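Long-range contact in possible prolidase (Bifidobacterium longum NCC2705, PDB 2P9B), which is probably a hydrolase of the amidohydrolase family, perhaps acting on carbon-nitrogen bonds other than peptide bonds, and is named only as a possible prolidase: residues R133-R146 with A192-I204. Residues are numbered along the deposited sequence; the frame is centred on the assembly and turned at random.
Sequences RTLGDVGYEVVTLR and AQNLKAGVNAIKI
Val143 and Val199 bring the backbones within 6.2 Å (CA to CA), and Leu135 and Lys203 within 5.2 Å. The contact joins the turn between strand 129-134 and helix 141-150 to the turn between helix 184-196 and strand 202-205, in the TIM-barrel amidohydrolase fold. Tyr140, the N-cap residue, lays its ring against the end of helix 184-196. Ala197 CB sits over the ring face, 3.3 Å from the centroid, a close CH-pi contact. Tyr140 OH donates to Asn194 OD1 at 2.5 Å, in the carbonyl plane. Ring and amide stand almost perpendicular, 86° apart. The Schellman motif at Gly198 presents its carbonyl to Arg146. NH1 and NH2 of Arg146 both donate to Gly198 O, at 2.8 and 2.9 Å. NH1 also donates to Asn200 OD1 from above the amide plane; that oxygen takes a second bond from Ala161 N. The Arg146 chain bends at chi3 (72°) to turn its guanidinium edge to this carbonyl. A leucine here would probably leave Gly198 O without either guanidinium donor and Asn200 OD1 without its bond from NH1. The Lys203 chain crosses Leu135 at about a right angle, its CD against Leu135 CB, and its NZ forms a salt bridge with Glu265, which also pairs with Arg133. One water accepts from Arg133 NH1 and donates to Ile202 O, each at 2.9 Å.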
ATOM      1  N   ARG A 133      -2.088   4.038   2.119  1.00  9.00           N
ATOM      2  CA  ARG A 133      -1.848   5.330   1.500  1.00  8.79           C
ATOM      3  C   ARG A 133      -2.876   5.404   0.391  1.00  9.11           C
ATOM      4  O   ARG A 133      -2.974   4.484  -0.415  1.00  9.43           O
ATOM      5  CB  ARG A 133      -0.459   5.446   0.868  1.00  8.49           C
ATOM      6  CG  ARG A 133      -0.336   6.728   0.023  1.00  8.98           C
ATOM      7  CD  ARG A 133       1.046   6.922  -0.580  1.00 10.30           C
ATOM      8  NE  ARG A 133       1.422   5.809  -1.449  1.00 10.86           N
ATOM      9  CZ  ARG A 133       2.435   5.842  -2.308  1.00 10.48           C
ATOM     10  NH1 ARG A 133       3.173   6.936  -2.427  1.00 12.14           N
ATOM     11  NH2 ARG A 133       2.721   4.770  -3.041  1.00 11.34           N
ATOM     12  N   THR A 134      -3.674   6.466   0.365  1.00 10.23           N
ATOM     13  CA  THR A 134      -4.625   6.603  -0.728  1.00 10.41           C
ATOM     14  C   THR A 134      -3.883   7.391  -1.804  1.00 10.34           C
ATOM     15  O   THR A 134      -3.009   8.204  -1.495  1.00 11.39           O
ATOM     16  CB  THR A 134      -5.908   7.373  -0.313  1.00 10.15           C
ATOM     17  OG1 THR A 134      -5.576   8.703   0.113  1.00 12.33           O
ATOM     18  CG2 THR A 134      -6.626   6.631   0.799  1.00 11.14           C
ATOM     19  N   LEU A 135      -4.201   7.126  -3.066  1.00 10.25           N
ATOM     20  CA  LEU A 135      -3.569   7.835  -4.165  1.00 11.37           C
ATOM     21  C   LEU A 135      -4.626   8.318  -5.142  1.00 12.99           C
ATOM     22  O   LEU A 135      -4.661   7.903  -6.298  1.00 15.62           O
ATOM     23  CB  LEU A 135      -2.558   6.933  -4.883  1.00 12.99           C
ATOM     24  CG  LEU A 135      -1.316   6.619  -4.042  1.00 13.83           C
ATOM     25  CD1 LEU A 135      -0.418   5.620  -4.771  1.00 14.45           C
ATOM     26  CD2 LEU A 135      -0.580   7.926  -3.753  1.00 13.16           C
ATOM     27  N   GLY A 136      -5.490   9.199  -4.658  1.00 13.22           N
ATOM     28  CA  GLY A 136      -6.542   9.742  -5.493  1.00 13.72           C
ATOM     29  C   GLY A 136      -7.874   9.686  -4.783  1.00 12.82           C
ATOM     30  O   GLY A 136      -8.611   8.707  -4.908  1.00 16.20           O
ATOM     31  N   ASP A 137      -8.169  10.730  -4.015  1.00 12.01           N
ATOM     32  CA  ASP A 137      -9.430  10.823  -3.283  1.00 11.77           C
ATOM     33  C   ASP A 137     -10.360  11.709  -4.106  1.00 12.80           C
ATOM     34  O   ASP A 137      -9.940  12.295  -5.099  1.00 14.05           O
ATOM     35  CB  ASP A 137      -9.221  11.478  -1.909  1.00 10.56           C
ATOM     36  CG  ASP A 137      -8.146  10.787  -1.075  1.00 10.96           C
ATOM     37  OD1 ASP A 137      -7.946   9.576  -1.257  1.00 13.09           O
ATOM     38  OD2 ASP A 137      -7.514  11.453  -0.228  1.00 12.66           O
ATOM     39  N   VAL A 138     -11.620  11.809  -3.698  1.00 13.37           N
ATOM     40  CA  VAL A 138     -12.554  12.663  -4.426  1.00 15.24           C
ATOM     41  C   VAL A 138     -12.297  14.109  -4.014  1.00 16.22           C
ATOM     42  O   VAL A 138     -12.118  14.991  -4.856  1.00 18.34           O
ATOM     43  CB  VAL A 138     -14.020  12.291  -4.115  1.00 16.07           C
ATOM     44  CG1 VAL A 138     -14.961  13.291  -4.771  1.00 17.48           C
ATOM     45  CG2 VAL A 138     -14.312  10.887  -4.615  1.00 15.53           C
ATOM     46  N   GLY A 139     -12.275  14.336  -2.706  1.00 15.95           N
ATOM     47  CA  GLY A 139     -12.024  15.661  -2.172  1.00 16.16           C
ATOM     48  C   GLY A 139     -11.109  15.514  -0.974  1.00 14.56           C
ATOM     49  O   GLY A 139     -10.063  14.877  -1.069  1.00 15.72           O
ATOM     50  N   TYR A 140     -11.502  16.081   0.160  1.00 14.42           N
ATOM     51  CA  TYR A 140     -10.682  15.979   1.357  1.00 14.48           C
ATOM     52  C   TYR A 140     -11.339  15.148   2.456  1.00 14.19           C
ATOM     53  O   TYR A 140     -11.030  15.294   3.644  1.00 14.02           O
ATOM     54  CB  TYR A 140     -10.319  17.386   1.835  1.00 14.94           C
ATOM     55  CG  TYR A 140      -9.481  18.100   0.800  1.00 15.45           C
ATOM     56  CD1 TYR A 140      -8.228  17.605   0.438  1.00 15.10           C
ATOM     57  CD2 TYR A 140      -9.971  19.214   0.114  1.00 18.45           C
ATOM     58  CE1 TYR A 140      -7.482  18.190  -0.586  1.00 16.03           C
ATOM     59  CE2 TYR A 140      -9.229  19.808  -0.917  1.00 17.35           C
ATOM     60  CZ  TYR A 140      -7.987  19.289  -1.259  1.00 16.75           C
ATOM     61  OH  TYR A 140      -7.254  19.855  -2.281  1.00 16.48           O
ATOM     62  N   GLU A 141     -12.218  14.237   2.035  1.00 14.14           N
ATOM     63  CA  GLU A 141     -12.931  13.356   2.953  1.00 14.51           C
ATOM     64  C   GLU A 141     -12.016  12.348   3.645  1.00 12.82           C
ATOM     65  O   GLU A 141     -12.313  11.897   4.754  1.00 13.32           O
ATOM     66  CB  GLU A 141     -14.057  12.609   2.217  1.00 15.53           C
ATOM     67  CG  GLU A 141     -13.618  11.579   1.166  1.00 16.12           C
ATOM     68  CD  GLU A 141     -13.064  12.198  -0.111  1.00 18.40           C
ATOM     69  OE1 GLU A 141     -13.277  13.407  -0.340  1.00 19.74           O
ATOM     70  OE2 GLU A 141     -12.428  11.469  -0.898  1.00 19.37           O
ATOM     71  N   VAL A 142     -10.918  11.973   2.994  1.00 12.53           N
ATOM     72  CA  VAL A 142      -9.997  11.023   3.614  1.00 11.58           C
ATOM     73  C   VAL A 142      -9.150  11.767   4.641  1.00 11.97           C
ATOM     74  O   VAL A 142      -8.784  11.211   5.675  1.00 12.77           O
ATOM     75  CB  VAL A 142      -9.087  10.328   2.574  1.00 12.23           C
ATOM     76  CG1 VAL A 142      -8.235   9.259   3.256  1.00 11.78           C
ATOM     77  CG2 VAL A 142      -9.948   9.675   1.500  1.00 12.46           C
ATOM     78  N   VAL A 143      -8.845  13.030   4.367  1.00 12.94           N
ATOM     79  CA  VAL A 143      -8.078  13.817   5.322  1.00 12.35           C
ATOM     80  C   VAL A 143      -8.909  13.875   6.602  1.00 12.68           C
ATOM     81  O   VAL A 143      -8.402  13.693   7.702  1.00 13.08           O
ATOM     82  CB  VAL A 143      -7.833  15.254   4.810  1.00 12.56           C
ATOM     83  CG1 VAL A 143      -7.272  16.124   5.931  1.00 13.24           C
ATOM     84  CG2 VAL A 143      -6.855  15.224   3.646  1.00 12.13           C
ATOM     85  N   THR A 144     -10.201  14.121   6.439  1.00 13.82           N
ATOM     86  CA  THR A 144     -11.105  14.194   7.573  1.00 13.67           C
ATOM     87  C   THR A 144     -11.107  12.889   8.361  1.00 13.91           C
ATOM     88  O   THR A 144     -10.978  12.900   9.586  1.00 14.86           O
ATOM     89  CB  THR A 144     -12.526  14.515   7.097  1.00 15.33           C
ATOM     90  OG1 THR A 144     -12.520  15.797   6.461  1.00 17.12           O
ATOM     91  CG2 THR A 144     -13.497  14.532   8.263  1.00 17.37           C
ATOM     92  N   LEU A 145     -11.247  11.772   7.653  1.00 13.31           N
ATOM     93  CA  LEU A 145     -11.264  10.451   8.280  1.00 12.01           C
ATOM     94  C   LEU A 145      -9.947  10.174   9.006  1.00 12.02           C
ATOM     95  O   LEU A 145      -9.935   9.708  10.146  1.00 12.91           O
ATOM     96  CB  LEU A 145     -11.513   9.370   7.222  1.00 12.32           C
ATOM     97  CG  LEU A 145     -11.485   7.916   7.710  1.00 12.12           C
ATOM     98  CD1 LEU A 145     -12.585   7.695   8.730  1.00 13.92           C
ATOM     99  CD2 LEU A 145     -11.660   6.972   6.520  1.00 12.70           C
ATOM    100  N   ARG A 146      -8.836  10.465   8.338  1.00 11.41           N
ATOM    101  CA  ARG A 146      -7.521  10.265   8.931  1.00 11.57           C
ATOM    102  C   ARG A 146      -7.405  11.032  10.246  1.00 12.05           C
ATOM    103  O   ARG A 146      -6.907  10.507  11.242  1.00 13.66           O
ATOM    104  CB  ARG A 146      -6.431  10.754   7.975  1.00 11.72           C
ATOM    105  CG  ARG A 146      -5.021  10.697   8.548  1.00 11.47           C
ATOM    106  CD  ARG A 146      -4.108  11.650   7.793  1.00 13.46           C
ATOM    107  NE  ARG A 146      -4.416  13.044   8.125  1.00 12.12           N
ATOM    108  CZ  ARG A 146      -4.106  14.089   7.365  1.00 12.32           C
ATOM    109  NH1 ARG A 146      -3.479  13.916   6.205  1.00 12.21           N
ATOM    110  NH2 ARG A 146      -4.407  15.313   7.774  1.00 12.86           N
ATOM    111  N   ALA A 192       0.017  23.090  -3.678  1.00 15.18           N
ATOM    112  CA  ALA A 192      -0.100  23.922  -2.482  1.00 15.44           C
ATOM    113  C   ALA A 192      -1.521  23.836  -1.929  1.00 15.06           C
ATOM    114  O   ALA A 192      -1.730  23.843  -0.710  1.00 15.21           O
ATOM    115  CB  ALA A 192       0.244  25.366  -2.808  1.00 16.36           C
ATOM    116  N   GLN A 193      -2.495  23.762  -2.831  1.00 16.01           N
ATOM    117  CA  GLN A 193      -3.895  23.663  -2.435  1.00 17.08           C
ATOM    118  C   GLN A 193      -4.105  22.375  -1.646  1.00 15.93           C
ATOM    119  O   GLN A 193      -4.798  22.368  -0.630  1.00 14.72           O
ATOM    120  CB  GLN A 193      -4.804  23.678  -3.670  1.00 20.30           C
ATOM    121  CG  GLN A 193      -4.637  24.931  -4.522  1.00 25.96           C
ATOM    122  CD  GLN A 193      -5.593  24.993  -5.706  1.00 30.42           C
ATOM    123  OE1 GLN A 193      -5.673  24.062  -6.507  1.00 32.73           O
ATOM    124  NE2 GLN A 193      -6.317  26.101  -5.822  1.00 32.66           N
ATOM    125  N   ASN A 194      -3.505  21.287  -2.117  1.00 15.09           N
ATOM    126  CA  ASN A 194      -3.631  20.011  -1.429  1.00 14.48           C
ATOM    127  C   ASN A 194      -2.949  20.056  -0.072  1.00 12.82           C
ATOM    128  O   ASN A 194      -3.505  19.600   0.919  1.00 13.27           O
ATOM    129  CB  ASN A 194      -3.031  18.881  -2.265  1.00 15.32           C
ATOM    130  CG  ASN A 194      -4.074  18.147  -3.082  1.00 17.72           C
ATOM    131  OD1 ASN A 194      -5.255  18.486  -3.046  1.00 20.33           O
ATOM    132  ND2 ASN A 194      -3.641  17.130  -3.821  1.00 16.50           N
ATOM    133  N   LEU A 195      -1.743  20.611  -0.032  1.00 12.52           N
ATOM    134  CA  LEU A 195      -1.001  20.710   1.219  1.00 11.61           C
ATOM    135  C   LEU A 195      -1.769  21.560   2.232  1.00 12.01           C
ATOM    136  O   LEU A 195      -1.893  21.190   3.402  1.00 13.22           O
ATOM    137  CB  LEU A 195       0.385  21.311   0.956  1.00 12.59           C
ATOM    138  CG  LEU A 195       1.320  20.450   0.099  1.00 13.17           C
ATOM    139  CD1 LEU A 195       2.554  21.247  -0.296  1.00 14.09           C
ATOM    140  CD2 LEU A 195       1.713  19.202   0.879  1.00 15.13           C
ATOM    141  N   LYS A 196      -2.283  22.699   1.779  1.00 12.20           N
ATOM    142  CA  LYS A 196      -3.044  23.587   2.650  1.00 13.69           C
ATOM    143  C   LYS A 196      -4.260  22.851   3.218  1.00 13.37           C
ATOM    144  O   LYS A 196      -4.666  23.086   4.358  1.00 13.42           O
ATOM    145  CB  LYS A 196      -3.486  24.834   1.870  1.00 13.84           C
ATOM    146  CG  LYS A 196      -4.351  25.817   2.667  1.00 15.02           C
ATOM    147  CD  LYS A 196      -3.655  26.292   3.942  1.00 17.95           C
ATOM    148  CE  LYS A 196      -4.592  27.156   4.783  1.00 19.55           C
ATOM    149  NZ  LYS A 196      -4.119  27.321   6.182  1.00 18.32           N
ATOM    150  N   ALA A 197      -4.825  21.949   2.417  1.00 13.08           N
ATOM    151  CA  ALA A 197      -5.993  21.176   2.823  1.00 14.10           C
ATOM    152  C   ALA A 197      -5.662  20.073   3.825  1.00 14.59           C
ATOM    153  O   ALA A 197      -6.566  19.445   4.381  1.00 17.59           O
ATOM    154  CB  ALA A 197      -6.673  20.581   1.602  1.00 14.65           C
ATOM    155  N   GLY A 198      -4.371  19.822   4.033  1.00 13.32           N
ATOM    156  CA  GLY A 198      -3.960  18.822   5.006  1.00 12.73           C
ATOM    157  C   GLY A 198      -3.520  17.443   4.541  1.00 12.33           C
ATOM    158  O   GLY A 198      -3.364  16.543   5.367  1.00 14.57           O
ATOM    159  N   VAL A 199      -3.306  17.252   3.245  1.00 12.91           N
ATOM    160  CA  VAL A 199      -2.887  15.928   2.788  1.00 12.01           C
ATOM    161  C   VAL A 199      -1.498  15.573   3.317  1.00 11.82           C
ATOM    162  O   VAL A 199      -0.717  16.457   3.674  1.00 13.58           O
ATOM    163  CB  VAL A 199      -2.857  15.838   1.241  1.00  9.97           C
ATOM    164  CG1 VAL A 199      -4.186  16.300   0.668  1.00 12.38           C
ATOM    165  CG2 VAL A 199      -1.705  16.663   0.677  1.00 12.33           C
ATOM    166  N   ASN A 200      -1.208  14.277   3.409  1.00 11.44           N
ATOM    167  CA  ASN A 200       0.120  13.843   3.828  1.00 12.34           C
ATOM    168  C   ASN A 200       0.648  12.810   2.834  1.00 11.60           C
ATOM    169  O   ASN A 200       1.396  11.899   3.177  1.00 13.89           O
ATOM    170  CB  ASN A 200       0.136  13.340   5.288  1.00 13.64           C
ATOM    171  CG  ASN A 200      -0.732  12.130   5.527  1.00 12.69           C
ATOM    172  OD1 ASN A 200      -1.825  12.007   4.978  1.00 13.72           O
ATOM    173  ND2 ASN A 200      -0.260  11.233   6.393  1.00 15.47           N
ATOM    174  N   ALA A 201       0.240  13.006   1.580  1.00 11.17           N
ATOM    175  CA  ALA A 201       0.654  12.198   0.436  1.00 11.04           C
ATOM    176  C   ALA A 201       0.196  12.946  -0.820  1.00 11.56           C
ATOM    177  O   ALA A 201      -0.761  13.715  -0.770  1.00 11.36           O
ATOM    178  CB  ALA A 201       0.012  10.801   0.490  1.00 11.40           C
ATOM    179  N   ILE A 202       0.906  12.752  -1.929  1.00 11.30           N
ATOM    180  CA  ILE A 202       0.538  13.390  -3.193  1.00 11.52           C
ATOM    181  C   ILE A 202       0.561  12.335  -4.291  1.00 11.32           C
ATOM    182  O   ILE A 202       1.436  11.464  -4.300  1.00 13.95           O
ATOM    183  CB  ILE A 202       1.527  14.517  -3.583  1.00 12.31           C
ATOM    184  CG1 ILE A 202       1.387  15.704  -2.625  1.00 13.51           C
ATOM    185  CG2 ILE A 202       1.253  14.978  -5.011  1.00 11.50           C
ATOM    186  CD1 ILE A 202       0.045  16.421  -2.709  1.00 14.51           C
ATOM    187  N   LYS A 203      -0.403  12.409  -5.203  1.00 11.93           N
ATOM    188  CA  LYS A 203      -0.479  11.481  -6.327  1.00 12.98           C
ATOM    189  C   LYS A 203      -0.546  12.263  -7.638  1.00 12.58           C
ATOM    190  O   LYS A 203      -1.379  13.157  -7.795  1.00 13.90           O
ATOM    191  CB  LYS A 203      -1.721  10.592  -6.215  1.00 14.71           C
ATOM    192  CG  LYS A 203      -1.979   9.722  -7.439  1.00 18.21           C
ATOM    193  CD  LYS A 203      -0.816   8.772  -7.698  1.00 19.87           C
ATOM    194  CE  LYS A 203      -1.212   7.696  -8.698  1.00 23.30           C
ATOM    195  NZ  LYS A 203      -0.250   6.563  -8.680  1.00 24.47           N
ATOM    196  N   ILE A 204       0.348  11.924  -8.562  1.00 13.77           N
ATOM    197  CA  ILE A 204       0.400  12.560  -9.874  1.00 13.32           C
ATOM    198  C   ILE A 204       0.175  11.481 -10.929  1.00 12.77           C
ATOM    199  O   ILE A 204       0.656  10.357 -10.778  1.00 15.05           O
ATOM    200  CB  ILE A 204       1.797  13.172 -10.167  1.00 13.64           C
ATOM    201  CG1 ILE A 204       2.200  14.159  -9.072  1.00 15.91           C
ATOM    202  CG2 ILE A 204       1.782  13.881 -11.515  1.00 15.34           C
ATOM    203  CD1 ILE A 204       3.654  14.597  -9.172  1.00 18.03           C
TER
HETATM  204  O   HOH W   1       2.366   9.752  -2.141  1.00 12.05           O